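Local coordinates for chitin binding protein (Tectaria macrodonta, PDB 6IF7), which binds copper and chitin and is possibly a lytic polysaccharide monooxygenase of family AA10, an insecticidal protein from a fern, at residues 2-7 with 93-98; 110-115 with 157-162. All coordinates share one frame; numbering follows the deposited sequence.

Contact 1 of 2, residues 2-7 with 93-98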
loop_
_atom_site.group_PDB
_atom_site.type_symbol
_atom_site.label_atom_id
_atom_site.label_comp_id
_atom_site.label_asym_id
_atom_site.label_seq_id
_atom_site.Cartn_x
_atom_site.Cartn_y
_atom_site.Cartn_z
ATOM N N GLY A 2 5.842 -0.043 9.576
ATOM C CA GLY A 2 4.808 0.928 9.215
ATOM C C GLY A 2 3.993 0.502 8.018
ATOM O O GLY A 2 4.095 -0.622 7.551
ATOM N N SER A 3 3.186 1.430 7.537
ATOM C CA SER A 3 2.393 1.270 6.329
ATOM C C SER A 3 1.925 2.690 5.928
ATOM O O SER A 3 2.209 3.658 6.655
ATOM C CB SER A 3 1.178 0.366 6.585
ATOM O OG SER A 3 0.617 -0.117 5.370
ATOM N N MET A 4 1.205 2.793 4.804
ATOM C CA MET A 4 0.622 4.057 4.358
ATOM C C MET A 4 -0.533 4.480 5.234
ATOM O O MET A 4 -1.416 3.678 5.594
ATOM C CB MET A 4 0.161 4.019 2.891
ATOM C CG MET A 4 1.285 4.219 1.895
ATOM S SD MET A 4 2.011 5.895 1.923
ATOM C CE MET A 4 0.750 6.798 1.045
ATOM N N GLU A 5 -0.486 5.764 5.572
ATOM C CA GLU A 5 -1.473 6.422 6.408
ATOM C C GLU A 5 -2.418 7.284 5.580
ATOM O O GLU A 5 -3.607 7.328 5.870
ATOM C CB GLU A 5 -0.785 7.298 7.461
ATOM C CG GLU A 5 -1.749 7.990 8.416
ATOM C CD GLU A 5 -1.036 8.847 9.436
ATOM O OE1 GLU A 5 -1.357 8.697 10.610
ATOM O OE2 GLU A 5 -0.149 9.654 9.071
ATOM N N ASP A 6 -1.903 7.969 4.562
ATOM C CA ASP A 6 -2.755 8.817 3.738
ATOM C C ASP A 6 -2.184 8.862 2.317
ATOM O O ASP A 6 -1.091 9.399 2.142
ATOM C CB ASP A 6 -2.835 10.203 4.362
ATOM C CG ASP A 6 -3.972 11.047 3.819
ATOM O OD1 ASP A 6 -5.097 10.540 3.580
ATOM O OD2 ASP A 6 -3.729 12.259 3.648
ATOM N N PRO A 7 -2.859 8.260 1.325
ATOM C CA PRO A 7 -4.056 7.427 1.496
ATOM C C PRO A 7 -3.787 6.114 2.230
ATOM O O PRO A 7 -2.843 5.387 1.889
ATOM C CB PRO A 7 -4.468 7.094 0.053
ATOM C CG PRO A 7 -3.179 7.098 -0.707
ATOM C CD PRO A 7 -2.329 8.166 -0.050
ATOM N N PHE A 93 -1.410 16.979 -2.475
ATOM C CA PHE A 93 -1.986 15.962 -1.602
ATOM C C PHE A 93 -1.018 15.639 -0.467
ATOM O O PHE A 93 0.164 15.415 -0.741
ATOM C CB PHE A 93 -2.336 14.708 -2.324
ATOM C CG PHE A 93 -3.146 13.775 -1.490
ATOM C CD1 PHE A 93 -4.510 13.967 -1.352
ATOM C CD2 PHE A 93 -2.535 12.726 -0.788
ATOM C CE1 PHE A 93 -5.265 13.092 -0.580
ATOM C CE2 PHE A 93 -3.290 11.855 -0.007
ATOM C CZ PHE A 93 -4.653 12.042 0.095
ATOM N N PRO A 94 -1.503 15.660 0.807
ATOM C CA PRO A 94 -0.643 15.362 1.964
ATOM C C PRO A 94 -0.438 13.857 2.165
ATOM O O PRO A 94 -1.139 13.226 2.975
ATOM C CB PRO A 94 -1.383 16.020 3.144
ATOM C CG PRO A 94 -2.807 16.048 2.736
ATOM C CD PRO A 94 -2.871 16.051 1.229
ATOM N N PHE A 95 0.500 13.286 1.404
ATOM C CA PHE A 95 0.838 11.872 1.558
ATOM C C PHE A 95 1.522 11.644 2.914
ATOM O O PHE A 95 2.456 12.393 3.302
ATOM C CB PHE A 95 1.739 11.327 0.446
ATOM C CG PHE A 95 1.156 11.422 -0.937
ATOM C CD1 PHE A 95 0.233 10.483 -1.390
ATOM C CD2 PHE A 95 1.555 12.450 -1.808
ATOM C CE1 PHE A 95 -0.295 10.559 -2.672
ATOM C CE2 PHE A 95 1.035 12.531 -3.088
ATOM C CZ PHE A 95 0.111 11.589 -3.514
ATOM N N ARG A 96 1.060 10.600 3.619
ATOM C CA ARG A 96 1.621 10.232 4.929
ATOM C C ARG A 96 1.842 8.739 4.992
ATOM O O ARG A 96 0.979 7.987 4.577
ATOM C CB ARG A 96 0.683 10.641 6.056
ATOM C CG ARG A 96 0.297 12.111 6.065
ATOM C CD ARG A 96 1.427 12.994 6.541
ATOM N NE ARG A 96 1.013 14.404 6.563
ATOM C CZ ARG A 96 1.239 15.321 5.605
ATOM N NH1 ARG A 96 1.913 15.046 4.475
ATOM N NH2 ARG A 96 0.800 16.561 5.793
ATOM N N TYR A 97 3.012 8.334 5.502
ATOM C CA TYR A 97 3.363 6.928 5.775
ATOM C C TYR A 97 3.657 6.856 7.260
ATOM O O TYR A 97 4.656 7.437 7.737
ATOM C CB TYR A 97 4.609 6.497 4.975
ATOM C CG TYR A 97 4.897 5.000 5.005
ATOM C CD1 TYR A 97 5.430 4.368 6.131
ATOM C CD2 TYR A 97 4.633 4.216 3.893
ATOM C CE1 TYR A 97 5.663 3.012 6.138
ATOM C CE2 TYR A 97 4.875 2.864 3.893
ATOM C CZ TYR A 97 5.380 2.269 5.010
ATOM O OH TYR A 97 5.608 0.912 4.937
ATOM N N ILE A 98 2.794 6.150 7.985
ATOM C CA ILE A 98 2.936 6.028 9.442
ATOM C C ILE A 98 4.003 4.975 9.743
ATOM O O ILE A 98 3.960 3.840 9.221
ATOM C CB ILE A 98 1.604 5.741 10.204
ATOM C CG1 ILE A 98 1.860 5.646 11.732
ATOM C CG2 ILE A 98 0.916 4.461 9.738
ATOM C CD1 ILE A 98 0.600 5.706 12.580
#
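A classic beta bulge marks this antiparallel pairing of edge strand 2-6 with strand 95-99: Glu5 and Asp6 together face Arg96. Both backbone N-H groups grip one carbonyl oxygen from the same face of its plane, with Glu5 N to Arg96 O at 2.8 Å and Asp6 N to Arg96 O at 2.9 Å. The return bond, Arg96 N to Asp6 O, is nearly straight at 164° and uses a lone pair in the carbonyl plane. Toward the amino terminus, Ser3 N binds Ile98 O, while the bond back from Ile98 N to Ser3 O is weak.

Between these pairs the side chains of Met4 and Tyr97 enter the core on the same face of the sheet. The tyrosine CG stands anti to the backbone N (chi1 -170°), and the flat ring lies against the backbone of Ser3, whose O sits 3.3 Å above the ring centre. Met4 suits this buried spot because its flexible, apolar chain bends at chi2 and chi3 and sets SD beside the ring, crossing the tyrosine at about a right angle. Its SD makes a Met-aromatic contact, 3.7 Å from Tyr97 CD2, and the ring also meets Phe107 and Trp165.

Glu5 points toward the partner strand, its extended chain running out beside Arg96 and Ile98, but its OE2 is hydrogen-bonded to Ser144 rather than to the arginine. The Arg96 chain bends at chi2, and NH1 binds Phe95 O at 3.0 Å, from above the carbonyl plane. Gly2, next to the copper ligand His1, has no side chain, and its CA comes within 3.0 Å of Ile98 O. Where the strand ends, a cis peptide bond leads into Pro7, whose rigid ring places CD 3.7 Å from Phe95 CD1, at the edge of that ring.

Contact 2 of 2, residues 110-115 with 157-162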
loop_
_atom_site.group_PDB
_atom_site.type_symbol
_atom_site.label_atom_id
_atom_site.label_comp_id
_atom_site.label_asym_id
_atom_site.label_seq_id
_atom_site.Cartn_x
_atom_site.Cartn_y
_atom_site.Cartn_z
ATOM N N TYR A 110 3.908 3.889 -6.812
ATOM C CA TYR A 110 3.376 3.505 -8.113
ATOM C C TYR A 110 1.881 3.667 -8.080
ATOM O O TYR A 110 1.260 3.468 -7.030
ATOM C CB TYR A 110 3.700 2.043 -8.427
ATOM C CG TYR A 110 5.192 1.771 -8.528
ATOM C CD1 TYR A 110 5.956 1.520 -7.368
ATOM C CD2 TYR A 110 5.861 1.787 -9.771
ATOM C CE1 TYR A 110 7.319 1.277 -7.445
ATOM C CE2 TYR A 110 7.227 1.533 -9.852
ATOM C CZ TYR A 110 7.954 1.279 -8.683
ATOM O OH TYR A 110 9.302 1.024 -8.716
ATOM N N VAL A 111 1.307 4.014 -9.229
ATOM C CA VAL A 111 -0.142 3.967 -9.434
ATOM C C VAL A 111 -0.509 2.950 -10.520
ATOM O O VAL A 111 0.268 2.692 -11.455
ATOM C CB VAL A 111 -0.716 5.362 -9.805
ATOM C CG1 VAL A 111 -0.471 5.708 -11.275
ATOM C CG2 VAL A 111 -2.197 5.426 -9.473
ATOM N N THR A 112 -1.714 2.401 -10.390
ATOM C CA THR A 112 -2.296 1.527 -11.401
ATOM C C THR A 112 -2.492 2.266 -12.733
ATOM O O THR A 112 -2.844 3.448 -12.754
ATOM C CB THR A 112 -3.661 0.962 -10.949
ATOM O OG1 THR A 112 -4.433 2.008 -10.334
ATOM C CG2 THR A 112 -3.475 -0.156 -9.954
ATOM N N ARG A 113 -2.259 1.549 -13.828
ATOM C CA ARG A 113 -2.461 2.078 -15.180
ATOM C C ARG A 113 -3.959 2.284 -15.500
ATOM O O ARG A 113 -4.847 1.714 -14.855
ATOM C CB ARG A 113 -1.918 1.092 -16.210
ATOM C CG ARG A 113 -0.425 0.858 -16.205
ATOM C CD ARG A 113 -0.163 -0.522 -16.803
ATOM N NE ARG A 113 1.247 -0.887 -16.897
ATOM C CZ ARG A 113 2.112 -0.407 -17.792
ATOM N NH1 ARG A 113 1.739 0.491 -18.699
ATOM N NH2 ARG A 113 3.380 -0.811 -17.774
ATOM N N GLU A 114 -4.233 3.073 -16.539
ATOM C CA GLU A 114 -5.613 3.285 -16.988
ATOM C C GLU A 114 -6.220 1.948 -17.356
ATOM O O GLU A 114 -5.522 1.063 -17.860
ATOM C CB GLU A 114 -5.667 4.250 -18.175
ATOM C CG GLU A 114 -5.285 5.701 -17.826
ATOM C CD GLU A 114 -6.205 6.367 -16.806
ATOM O OE1 GLU A 114 -6.028 6.196 -15.577
ATOM O OE2 GLU A 114 -7.114 7.092 -17.230
ATOM N N GLY A 115 -7.499 1.769 -17.042
ATOM C CA GLY A 115 -8.158 0.497 -17.304
ATOM C C GLY A 115 -7.859 -0.606 -16.305
ATOM O O GLY A 115 -8.145 -1.766 -16.564
ATOM N N GLY A 157 -11.618 7.713 -11.153
ATOM C CA GLY A 157 -12.169 6.447 -10.708
ATOM C C GLY A 157 -11.241 5.590 -9.843
ATOM O O GLY A 157 -10.207 6.039 -9.356
ATOM N N SER A 158 -11.640 4.331 -9.682
ATOM C CA SER A 158 -11.022 3.421 -8.732
ATOM C C SER A 158 -9.647 2.980 -9.204
ATOM O O SER A 158 -9.523 2.361 -10.241
ATOM C CB SER A 158 -11.894 2.181 -8.525
ATOM O OG SER A 158 -13.137 2.566 -7.987
ATOM N N HIS A 159 -8.633 3.321 -8.421
ATOM C CA HIS A 159 -7.262 2.966 -8.693
ATOM C C HIS A 159 -6.599 2.514 -7.397
ATOM O O HIS A 159 -7.240 2.491 -6.339
ATOM C CB HIS A 159 -6.544 4.151 -9.328
ATOM C CG HIS A 159 -6.851 4.290 -10.778
ATOM N ND1 HIS A 159 -6.248 3.511 -11.744
ATOM C CD2 HIS A 159 -7.741 5.072 -11.425
ATOM C CE1 HIS A 159 -6.748 3.818 -12.926
ATOM N NE2 HIS A 159 -7.650 4.765 -12.759
ATOM N N LEU A 160 -5.330 2.133 -7.504
ATOM C CA LEU A 160 -4.563 1.721 -6.364
ATOM C C LEU A 160 -3.197 2.384 -6.427
ATOM O O LEU A 160 -2.608 2.539 -7.506
ATOM C CB LEU A 160 -4.493 0.185 -6.340
ATOM C CG LEU A 160 -3.680 -0.499 -5.250
ATOM C CD1 LEU A 160 -4.349 -1.797 -4.856
ATOM C CD2 LEU A 160 -2.238 -0.774 -5.683
ATOM N N ILE A 161 -2.710 2.769 -5.253
ATOM C CA ILE A 161 -1.360 3.227 -5.081
ATOM C C ILE A 161 -0.576 2.161 -4.305
ATOM O O ILE A 161 -0.994 1.719 -3.226
ATOM C CB ILE A 161 -1.356 4.584 -4.396
ATOM C CG1 ILE A 161 -1.959 5.601 -5.378
ATOM C CG2 ILE A 161 0.048 4.974 -3.969
ATOM C CD1 ILE A 161 -2.186 6.961 -4.796
ATOM N N TYR A 162 0.538 1.744 -4.903
ATOM C CA TYR A 162 1.441 0.761 -4.345
ATOM C C TYR A 162 2.711 1.489 -3.908
ATOM O O TYR A 162 3.363 2.187 -4.708
ATOM C CB TYR A 162 1.779 -0.291 -5.380
ATOM C CG TYR A 162 2.369 -1.587 -4.843
ATOM C CD1 TYR A 162 1.674 -2.369 -3.921
ATOM C CD2 TYR A 162 3.587 -2.065 -5.313
ATOM C CE1 TYR A 162 2.192 -3.578 -3.454
ATOM C CE2 TYR A 162 4.109 -3.276 -4.872
ATOM C CZ TYR A 162 3.424 -4.030 -3.938
ATOM O OH TYR A 162 3.961 -5.231 -3.506
#
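Thr112, just past the end of strand 105-111, meets His159 of the partner strand 159-167. From its backbone, Thr112 points CB toward His159, in the plane of the imidazole ring and 3.7 Å from ND1. There the chain branches. OG1 stands between the backbone N and carbonyl carbon (chi1 43°) and is gripped twice: it shares a 2.7 Å hydrogen bond with His159 ND1 and accepts a nearly straight one, 167°, from Leu160 N. The methyl branch, CG2, lies 3.8 Å from Leu160 CB and also close to Leu160 O. A threonine suits this place because one small side chain supplies both a hydroxyl that stands in for a strand carbonyl and a methyl for the apolar neighbour.

Next to ND1 on the imidazole, CE1 has Arg113 O in plane at the ring edge, 3.4 Å away. Glu114 OE1 lies 3.6 Å from His159 NE2, but its salt bridge is to Lys155.

Thr112 N also binds Leu160 O, and on the amino-terminal side of Thr112 the pairing is regular, with Tyr110 and Tyr162 exchanging two backbone bonds. Branched Val111 and Ile161 pack obliquely on the opposite face from these tyrosines. Tyr110 also belongs to the glycan pocket, its OH held by Glu108 and Arg55. Strand 159-167 is flanked on its other side by strand 173-182, through backbone bonds from His159 to Val180 and Ile161 to Ser178.

How the contacts relate
Contact 1 and contact 2 each pair two strands antiparallel, but in different sheets of the one LPMO domain, with centres about 16 Å apart. Contact 1 lies in the four-stranded antiparallel sheet, contact 2 in the mixed sheet. They follow in series along the chain: contact 1 closes at residue 98, and strand 95-99 is followed, after a short connection that holds the copper ligand His103, by strand 105-111 of the other sheet. They touch where Pro7 CG meets Ile161 CD1 at 4.2 Å. Such facing sheets fit the beta-sandwich core of AA10 proteins, with contact 1 running up to the copper end and contact 2 lying away from it.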